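Local coordinates for transcription Factor E (Sulfolobus solfataricus, PDB 1Q1H), which helps archaeal transcription initiate by enhancing TATA-box recognition and the recruitment of RNA polymerase, its winged helix domain taking part in DNA binding in the preinitiation complex, at residues A[7-12]-A[23-28]; A[63-68]-A[76-81]. All blocks are in the same frame, centred on the assembly; numbering follows the deposited sequence.

Segments 7-12 and 23-28 meet first along the chain: contact 1 closes a short connection of ten residues and lays the N-terminal helix 7-13 against helix 21-30. The chain then runs through helices 36-41 and 47-60 before contact 2, whose strands 64-68 and 77-81 close a beta hairpin. The two loops follow in series, neither enclosing nor crossing the other, with centres about 17 Å apart on opposite sides of the chain's centre. They still touch, because Val-63 at the base of the hairpin packs CG2 on Leu-24 and Leu-27. Helix 21-30 thus bears the N-terminal helix and the root of the wing, a compact example of how a winged helix domain joins its elements.

Contact 1. Residues A[7-12]-A[23-28]; sequences LFINLA and VLRILL
Phe-8 and Ile-9 reach across to Leu-24 and Leu-28, joining two helices that run antiparallel at 162° with their segment axes 10.9 Å apart. The aromatic side chain carries much of the contact. From CB, chi1 of -168° puts CG anti to the backbone N, and the Phe-8 and Leu-24 side chains cross at about a right angle. Phe-8 CD2 has two methyl neighbours, Leu-24 CD2 at 3.6 Å and Leu-28 CD1 at 3.7 Å, the latter at the ring edge near its plane. One atom further on, CE2 approaches Leu-24 CD2 to 3.5 Å and Leu-24 CG to 3.7 Å, while at the tip CZ is 4.1 Å from that same CD2 methyl. Phe-62 meets the ring from elsewhere in the chain. An alanine in place of Phe-8 would probably open a gap beside the Leu-24 and Leu-28 methyls and leave Phe-62 without its aromatic neighbour. Ile-9 and Leu-28 slide past each other in opposite directions, Ile-9 CG1 lying 3.6 Å from Leu-28 CD1. At the margin, Arg-25 NH2 makes a salt bridge with Asp-29. This apolar seam of two antiparallel helices packs helix 7-13 on helix 21-30 within the extended winged helix domain.

Contact 2. Residues A[63-68]-A[76-81]; sequences VSYRKT and FIYYWK
Ser-64 to Lys-67 pair with Lys-81 to Tyr-78 in an antiparallel hairpin whose strand directions differ by 155°. Ser-64 with Lys-81 and Arg-66 with Tyr-79 are hydrogen-bonded pairs, each joined by two backbone bonds. One of these runs from Tyr-79 N to Arg-66 O at 2.8 Å, and another from Ser-64 N to Lys-81 O at 3.0 Å. Between and beyond them, Tyr-65 with Trp-80 and Lys-67 with Tyr-78 are non-hydrogen-bonded pairs, and their four side chains share one face of the sheet. There Tyr-65 CB lies over the six-membered ring of Trp-80, 3.3 Å from its centroid, in a CH-pi contact. Tyr-65 CG falls between the backbone N and the carbonyl carbon (chi1 69°), and its ring runs beside those of Trp-80 and Tyr-78, oblique to both. Lys-67 CB lies over one face of Tyr-78, offset toward the rim, in a CH-pi contact 3.9 Å from the centroid. On the face of Ser-64 and Lys-81, Arg-66 crosses Tyr-79 at a slant, NH1 against its CB and CG and NH2 farther out over the ring, the planes 52° apart; NH1 also forms a salt bridge with Glu-33. Trp-80 packs on Leu-54 of helix 47-60, tying the wing to the helices. The chemistry is thus mixed: backbone bonds set the register, an aromatic cluster of Tyr-65, Tyr-78 and Trp-80 occupies one face, and on the other Glu-33 probably offsets the charge of Arg-66 in part.

Contact 1. Residues A[7-12]-A[23-28]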
ATOM      1  N   LEU A   7     -12.576   8.147   0.710  1.00 67.98           N
ATOM      2  CA  LEU A   7     -12.293   9.216  -0.234  1.00 67.34           C
ATOM      3  C   LEU A   7     -10.876   8.939  -0.730  1.00 67.65           C
ATOM      4  O   LEU A   7     -10.364   9.591  -1.650  1.00 65.73           O
ATOM      5  CB  LEU A   7     -12.356  10.568   0.489  1.00 68.47           C
ATOM      6  CG  LEU A   7     -11.642  11.793  -0.092  1.00 69.88           C
ATOM      7  CD1 LEU A   7     -12.223  12.143  -1.456  1.00 70.08           C
ATOM      8  CD2 LEU A   7     -11.781  12.968   0.886  1.00 68.10           C
ATOM      9  N   PHE A   8     -10.257   7.949  -0.095  1.00 66.75           N
ATOM     10  CA  PHE A   8      -8.897   7.528  -0.403  1.00 65.86           C
ATOM     11  C   PHE A   8      -8.982   6.340  -1.361  1.00 66.77           C
ATOM     12  O   PHE A   8      -8.311   6.318  -2.395  1.00 69.48           O
ATOM     13  CB  PHE A   8      -8.178   7.136   0.905  1.00 61.20           C
ATOM     14  CG  PHE A   8      -6.688   6.965   0.768  1.00 56.51           C
ATOM     15  CD1 PHE A   8      -5.905   7.967   0.188  1.00 55.72           C
ATOM     16  CD2 PHE A   8      -6.064   5.808   1.233  1.00 54.62           C
ATOM     17  CE1 PHE A   8      -4.520   7.819   0.074  1.00 52.14           C
ATOM     18  CE2 PHE A   8      -4.681   5.646   1.124  1.00 49.63           C
ATOM     19  CZ  PHE A   8      -3.910   6.650   0.545  1.00 53.31           C
ATOM     20  N   ILE A   9      -9.824   5.368  -1.016  1.00 64.29           N
ATOM     21  CA  ILE A   9     -10.015   4.174  -1.828  1.00 64.47           C
ATOM     22  C   ILE A   9     -10.827   4.490  -3.076  1.00 63.87           C
ATOM     23  O   ILE A   9     -10.991   3.649  -3.954  1.00 62.74           O
ATOM     24  CB  ILE A   9     -10.732   3.079  -1.016  1.00 65.70           C
ATOM     25  CG1 ILE A   9      -9.884   2.730   0.210  1.00 68.35           C
ATOM     26  CG2 ILE A   9     -10.966   1.836  -1.878  1.00 65.85           C
ATOM     27  CD1 ILE A   9     -10.410   1.570   1.021  1.00 70.30           C
ATOM     28  N   ASN A  10     -11.329   5.716  -3.146  1.00 64.73           N
ATOM     29  CA  ASN A  10     -12.125   6.174  -4.278  1.00 65.63           C
ATOM     30  C   ASN A  10     -11.213   6.911  -5.262  1.00 65.17           C
ATOM     31  O   ASN A  10     -11.259   6.668  -6.469  1.00 66.39           O
ATOM     32  CB  ASN A  10     -13.256   7.085  -3.770  1.00 68.01           C
ATOM     33  CG  ASN A  10     -14.087   7.675  -4.894  1.00 71.00           C
ATOM     34  OD1 ASN A  10     -14.536   6.960  -5.799  1.00 72.82           O
ATOM     35  ND2 ASN A  10     -14.307   8.989  -4.836  1.00 69.22           N
ATOM     36  N   LEU A  11     -10.382   7.810  -4.748  1.00 66.46           N
ATOM     37  CA  LEU A  11      -9.444   8.537  -5.598  1.00 65.45           C
ATOM     38  C   LEU A  11      -8.506   7.520  -6.236  1.00 63.59           C
ATOM     39  O   LEU A  11      -8.009   7.724  -7.342  1.00 61.82           O
ATOM     40  CB  LEU A  11      -8.623   9.535  -4.775  1.00 68.06           C
ATOM     41  CG  LEU A  11      -9.275  10.862  -4.390  1.00 72.00           C
ATOM     42  CD1 LEU A  11      -8.490  11.496  -3.254  1.00 75.25           C
ATOM     43  CD2 LEU A  11      -9.323  11.787  -5.607  1.00 71.65           C
ATOM     44  N   ALA A  12      -8.263   6.426  -5.520  1.00 59.45           N
ATOM     45  CA  ALA A  12      -7.398   5.369  -6.022  1.00 61.45           C
ATOM     46  C   ALA A  12      -8.063   4.762  -7.254  1.00 63.09           C
ATOM     47  O   ALA A  12      -7.573   4.913  -8.378  1.00 61.50           O
ATOM     48  CB  ALA A  12      -7.199   4.303  -4.952  1.00 56.89           C
ATOM     49  N   VAL A  23      -4.701  -3.825  -2.370  1.00 63.75           N
ATOM     50  CA  VAL A  23      -3.469  -3.653  -1.612  1.00 59.68           C
ATOM     51  C   VAL A  23      -3.598  -2.521  -0.606  1.00 57.31           C
ATOM     52  O   VAL A  23      -3.348  -2.713   0.590  1.00 55.58           O
ATOM     53  CB  VAL A  23      -2.267  -3.365  -2.548  1.00 64.41           C
ATOM     54  CG1 VAL A  23      -1.199  -2.552  -1.809  1.00 64.35           C
ATOM     55  CG2 VAL A  23      -1.667  -4.692  -3.040  1.00 64.36           C
ATOM     56  N   LEU A  24      -3.996  -1.349  -1.095  1.00 54.08           N
ATOM     57  CA  LEU A  24      -4.160  -0.171  -0.244  1.00 55.01           C
ATOM     58  C   LEU A  24      -4.969  -0.533   0.991  1.00 58.78           C
ATOM     59  O   LEU A  24      -4.752   0.014   2.070  1.00 59.91           O
ATOM     60  CB  LEU A  24      -4.867   0.943  -1.012  1.00 43.75           C
ATOM     61  CG  LEU A  24      -4.624   2.370  -0.525  1.00 43.17           C
ATOM     62  CD1 LEU A  24      -3.142   2.660  -0.581  1.00 43.13           C
ATOM     63  CD2 LEU A  24      -5.395   3.375  -1.388  1.00 37.58           C
ATOM     64  N   ARG A  25      -5.895  -1.471   0.815  1.00 63.21           N
ATOM     65  CA  ARG A  25      -6.763  -1.945   1.881  1.00 64.65           C
ATOM     66  C   ARG A  25      -6.018  -2.513   3.087  1.00 65.69           C
ATOM     67  O   ARG A  25      -5.992  -1.881   4.144  1.00 67.47           O
ATOM     68  CB  ARG A  25      -7.731  -2.995   1.330  1.00 67.41           C
ATOM     69  CG  ARG A  25      -8.919  -2.408   0.576  1.00 67.54           C
ATOM     70  CD  ARG A  25      -9.685  -1.448   1.470  1.00 67.84           C
ATOM     71  NE  ARG A  25     -10.047  -2.057   2.747  1.00 67.33           N
ATOM     72  CZ  ARG A  25     -10.196  -1.384   3.885  1.00 67.37           C
ATOM     73  NH1 ARG A  25     -10.014  -0.068   3.920  1.00 65.64           N
ATOM     74  NH2 ARG A  25     -10.532  -2.031   4.992  1.00 68.09           N
ATOM     75  N   ILE A  26      -5.434  -3.703   2.933  1.00 65.19           N
ATOM     76  CA  ILE A  26      -4.681  -4.349   4.016  1.00 65.08           C
ATOM     77  C   ILE A  26      -3.875  -3.304   4.786  1.00 66.50           C
ATOM     78  O   ILE A  26      -3.788  -3.343   6.013  1.00 67.08           O
ATOM     79  CB  ILE A  26      -3.667  -5.402   3.483  1.00 62.82           C
ATOM     80  CG1 ILE A  26      -4.387  -6.617   2.892  1.00 61.64           C
ATOM     81  CG2 ILE A  26      -2.760  -5.851   4.618  1.00 60.99           C
ATOM     82  CD1 ILE A  26      -5.285  -6.303   1.711  1.00 63.83           C
ATOM     83  N   LEU A  27      -3.272  -2.381   4.043  1.00 63.92           N
ATOM     84  CA  LEU A  27      -2.481  -1.320   4.635  1.00 62.50           C
ATOM     85  C   LEU A  27      -3.375  -0.502   5.556  1.00 61.08           C
ATOM     86  O   LEU A  27      -3.145  -0.448   6.762  1.00 62.95           O
ATOM     87  CB  LEU A  27      -1.888  -0.422   3.537  1.00 62.83           C
ATOM     88  CG  LEU A  27      -0.721  -0.934   2.679  1.00 59.98           C
ATOM     89  CD1 LEU A  27      -0.414   0.061   1.583  1.00 60.82           C
ATOM     90  CD2 LEU A  27       0.507  -1.141   3.542  1.00 58.96           C
ATOM     91  N   LEU A  28      -4.403   0.122   4.980  1.00 64.45           N
ATOM     92  CA  LEU A  28      -5.340   0.950   5.748  1.00 61.59           C
ATOM     93  C   LEU A  28      -5.851   0.196   6.972  1.00 61.92           C
ATOM     94  O   LEU A  28      -6.230   0.809   7.964  1.00 58.89           O
ATOM     95  CB  LEU A  28      -6.516   1.402   4.859  1.00 54.05           C
ATOM     96  CG  LEU A  28      -6.174   2.425   3.757  1.00 55.79           C
ATOM     97  CD1 LEU A  28      -7.334   2.652   2.806  1.00 53.96           C
ATOM     98  CD2 LEU A  28      -5.794   3.734   4.408  1.00 58.37           C
TER

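Contact 2. Residues A[63-68]-A[76-81]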
ATOM      1  N   VAL A  63       0.726   5.766  -1.263  1.00 52.20           N
ATOM      2  CA  VAL A  63       1.608   5.004  -0.391  1.00 53.77           C
ATOM      3  C   VAL A  63       3.027   5.571  -0.484  1.00 53.67           C
ATOM      4  O   VAL A  63       3.403   6.174  -1.489  1.00 54.43           O
ATOM      5  CB  VAL A  63       1.613   3.484  -0.803  1.00 54.12           C
ATOM      6  CG1 VAL A  63       2.831   2.801  -0.256  1.00 60.19           C
ATOM      7  CG2 VAL A  63       0.363   2.763  -0.260  1.00 50.98           C
ATOM      8  N   SER A  64       3.802   5.398   0.582  1.00 56.03           N
ATOM      9  CA  SER A  64       5.200   5.841   0.622  1.00 53.19           C
ATOM     10  C   SER A  64       5.996   4.704   1.225  1.00 52.96           C
ATOM     11  O   SER A  64       5.482   3.968   2.060  1.00 57.88           O
ATOM     12  CB  SER A  64       5.366   7.089   1.497  1.00 55.30           C
ATOM     13  OG  SER A  64       5.034   8.275   0.792  1.00 55.79           O
ATOM     14  N   TYR A  65       7.242   4.546   0.808  1.00 55.41           N
ATOM     15  CA  TYR A  65       8.069   3.479   1.367  1.00 58.89           C
ATOM     16  C   TYR A  65       9.343   4.006   2.037  1.00 59.45           C
ATOM     17  O   TYR A  65       9.669   5.189   1.966  1.00 59.70           O
ATOM     18  CB  TYR A  65       8.442   2.455   0.277  1.00 56.95           C
ATOM     19  CG  TYR A  65       9.406   2.976  -0.767  1.00 54.63           C
ATOM     20  CD1 TYR A  65      10.778   2.785  -0.634  1.00 56.43           C
ATOM     21  CD2 TYR A  65       8.944   3.681  -1.870  1.00 54.89           C
ATOM     22  CE1 TYR A  65      11.670   3.286  -1.579  1.00 58.20           C
ATOM     23  CE2 TYR A  65       9.813   4.184  -2.815  1.00 58.18           C
ATOM     24  CZ  TYR A  65      11.175   3.985  -2.671  1.00 60.06           C
ATOM     25  OH  TYR A  65      12.028   4.471  -3.639  1.00 67.04           O
ATOM     26  N   ARG A  66      10.050   3.098   2.693  1.00 64.98           N
ATOM     27  CA  ARG A  66      11.299   3.408   3.367  1.00 65.31           C
ATOM     28  C   ARG A  66      12.138   2.133   3.379  1.00 67.03           C
ATOM     29  O   ARG A  66      11.700   1.098   3.894  1.00 67.12           O
ATOM     30  CB  ARG A  66      11.036   3.891   4.802  1.00 64.29           C
ATOM     31  CG  ARG A  66      11.425   2.921   5.922  1.00 64.11           C
ATOM     32  CD  ARG A  66      11.456   3.645   7.268  1.00 62.58           C
ATOM     33  NE  ARG A  66      11.733   2.776   8.412  1.00 58.48           N
ATOM     34  CZ  ARG A  66      11.088   1.639   8.657  1.00 58.13           C
ATOM     35  NH1 ARG A  66      10.143   1.228   7.832  1.00 59.44           N
ATOM     36  NH2 ARG A  66      11.361   0.929   9.742  1.00 54.67           N
ATOM     37  N   LYS A  67      13.323   2.190   2.778  1.00 66.24           N
ATOM     38  CA  LYS A  67      14.193   1.026   2.768  1.00 64.61           C
ATOM     39  C   LYS A  67      15.192   1.165   3.896  1.00 63.74           C
ATOM     40  O   LYS A  67      15.961   2.119   3.940  1.00 64.69           O
ATOM     41  CB  LYS A  67      14.937   0.885   1.442  1.00 65.95           C
ATOM     42  CG  LYS A  67      15.781   2.080   1.025  1.00 66.55           C
ATOM     43  CD  LYS A  67      16.900   1.632   0.083  1.00 68.17           C
ATOM     44  CE  LYS A  67      16.436   0.507  -0.842  1.00 69.75           C
ATOM     45  NZ  LYS A  67      17.456   0.015  -1.823  1.00 70.24           N
ATOM     46  N   THR A  68      15.172   0.209   4.812  1.00 61.24           N
ATOM     47  CA  THR A  68      16.069   0.241   5.948  1.00 59.33           C
ATOM     48  C   THR A  68      16.875  -1.046   6.043  1.00 58.53           C
ATOM     49  O   THR A  68      16.310  -2.135   6.192  1.00 57.91           O
ATOM     50  CB  THR A  68      15.271   0.483   7.251  1.00 59.71           C
ATOM     51  OG1 THR A  68      14.642   1.772   7.186  1.00 57.52           O
ATOM     52  CG2 THR A  68      16.191   0.445   8.467  1.00 61.60           C
ATOM     53  N   PHE A  76      18.598  -5.499   2.770  1.00 70.42           N
ATOM     54  CA  PHE A  76      17.881  -4.218   2.694  1.00 68.39           C
ATOM     55  C   PHE A  76      16.380  -4.472   2.661  1.00 65.97           C
ATOM     56  O   PHE A  76      15.921  -5.416   2.024  1.00 66.26           O
ATOM     57  CB  PHE A  76      18.259  -3.508   1.400  1.00 71.05           C
ATOM     58  CG  PHE A  76      17.832  -4.262   0.158  1.00 74.22           C
ATOM     59  CD1 PHE A  76      16.749  -3.821  -0.608  1.00 74.48           C
ATOM     60  CD2 PHE A  76      18.491  -5.439  -0.221  1.00 73.73           C
ATOM     61  CE1 PHE A  76      16.327  -4.542  -1.734  1.00 73.23           C
ATOM     62  CE2 PHE A  76      18.080  -6.166  -1.340  1.00 71.92           C
ATOM     63  CZ  PHE A  76      16.995  -5.716  -2.097  1.00 73.95           C
ATOM     64  N   ILE A  77      15.599  -3.624   3.311  1.00 63.70           N
ATOM     65  CA  ILE A  77      14.162  -3.844   3.300  1.00 63.04           C
ATOM     66  C   ILE A  77      13.338  -2.588   3.047  1.00 60.85           C
ATOM     67  O   ILE A  77      13.671  -1.504   3.510  1.00 60.06           O
ATOM     68  CB  ILE A  77      13.689  -4.481   4.620  1.00 65.97           C
ATOM     69  CG1 ILE A  77      14.619  -5.626   5.008  1.00 68.17           C
ATOM     70  CG2 ILE A  77      12.280  -5.034   4.453  1.00 66.99           C
ATOM     71  CD1 ILE A  77      14.322  -6.208   6.378  1.00 70.87           C
ATOM     72  N   TYR A  78      12.259  -2.746   2.293  1.00 58.98           N
ATOM     73  CA  TYR A  78      11.376  -1.629   2.007  1.00 58.68           C
ATOM     74  C   TYR A  78      10.124  -1.820   2.832  1.00 59.15           C
ATOM     75  O   TYR A  78       9.617  -2.939   2.939  1.00 58.34           O
ATOM     76  CB  TYR A  78      10.978  -1.597   0.534  1.00 57.21           C
ATOM     77  CG  TYR A  78      12.117  -1.365  -0.417  1.00 59.19           C
ATOM     78  CD1 TYR A  78      13.024  -2.369  -0.698  1.00 61.52           C
ATOM     79  CD2 TYR A  78      12.269  -0.142  -1.061  1.00 60.45           C
ATOM     80  CE1 TYR A  78      14.057  -2.163  -1.608  1.00 65.23           C
ATOM     81  CE2 TYR A  78      13.296   0.073  -1.969  1.00 62.32           C
ATOM     82  CZ  TYR A  78      14.183  -0.941  -2.238  1.00 63.47           C
ATOM     83  OH  TYR A  78      15.197  -0.744  -3.140  1.00 69.22           O
ATOM     84  N   TYR A  79       9.637  -0.738   3.430  1.00 59.36           N
ATOM     85  CA  TYR A  79       8.415  -0.815   4.207  1.00 58.91           C
ATOM     86  C   TYR A  79       7.421   0.173   3.636  1.00 59.36           C
ATOM     87  O   TYR A  79       7.765   1.303   3.302  1.00 59.98           O
ATOM     88  CB  TYR A  79       8.669  -0.517   5.678  1.00 61.98           C
ATOM     89  CG  TYR A  79       9.342  -1.643   6.419  1.00 66.37           C
ATOM     90  CD1 TYR A  79      10.720  -1.851   6.320  1.00 68.92           C
ATOM     91  CD2 TYR A  79       8.608  -2.486   7.245  1.00 68.89           C
ATOM     92  CE1 TYR A  79      11.348  -2.868   7.035  1.00 71.14           C
ATOM     93  CE2 TYR A  79       9.225  -3.511   7.965  1.00 71.01           C
ATOM     94  CZ  TYR A  79      10.593  -3.694   7.858  1.00 71.57           C
ATOM     95  OH  TYR A  79      11.199  -4.694   8.583  1.00 72.78           O
ATOM     96  N   TRP A  80       6.179  -0.264   3.512  1.00 57.50           N
ATOM     97  CA  TRP A  80       5.151   0.587   2.951  1.00 57.30           C
ATOM     98  C   TRP A  80       4.157   1.085   3.980  1.00 58.79           C
ATOM     99  O   TRP A  80       3.913   0.435   5.001  1.00 58.09           O
ATOM    100  CB  TRP A  80       4.439  -0.167   1.829  1.00 55.59           C
ATOM    101  CG  TRP A  80       5.416  -0.656   0.833  1.00 54.37           C
ATOM    102  CD1 TRP A  80       6.160  -1.799   0.902  1.00 52.83           C
ATOM    103  CD2 TRP A  80       5.853   0.036  -0.339  1.00 51.63           C
ATOM    104  NE1 TRP A  80       7.040  -1.859  -0.159  1.00 50.54           N
ATOM    105  CE2 TRP A  80       6.869  -0.743  -0.934  1.00 48.84           C
ATOM    106  CE3 TRP A  80       5.486   1.241  -0.940  1.00 50.83           C
ATOM    107  CZ2 TRP A  80       7.515  -0.359  -2.098  1.00 49.08           C
ATOM    108  CZ3 TRP A  80       6.125   1.623  -2.098  1.00 53.07           C
ATOM    109  CH2 TRP A  80       7.132   0.825  -2.667  1.00 53.87           C
ATOM    110  N   LYS A  81       3.593   2.253   3.701  1.00 54.27           N
ATOM    111  CA  LYS A  81       2.616   2.864   4.579  1.00 54.63           C
ATOM    112  C   LYS A  81       1.688   3.639   3.654  1.00 51.69           C
ATOM    113  O   LYS A  81       2.081   3.979   2.534  1.00 50.28           O
ATOM    114  CB  LYS A  81       3.325   3.818   5.550  1.00 60.05           C
ATOM    115  CG  LYS A  81       2.641   4.017   6.901  1.00 62.86           C
ATOM    116  CD  LYS A  81       3.486   4.892   7.827  1.00 66.55           C
ATOM    117  CE  LYS A  81       2.749   5.252   9.125  1.00 68.58           C
ATOM    118  NZ  LYS A  81       3.542   6.172  10.012  1.00 67.34           N
TER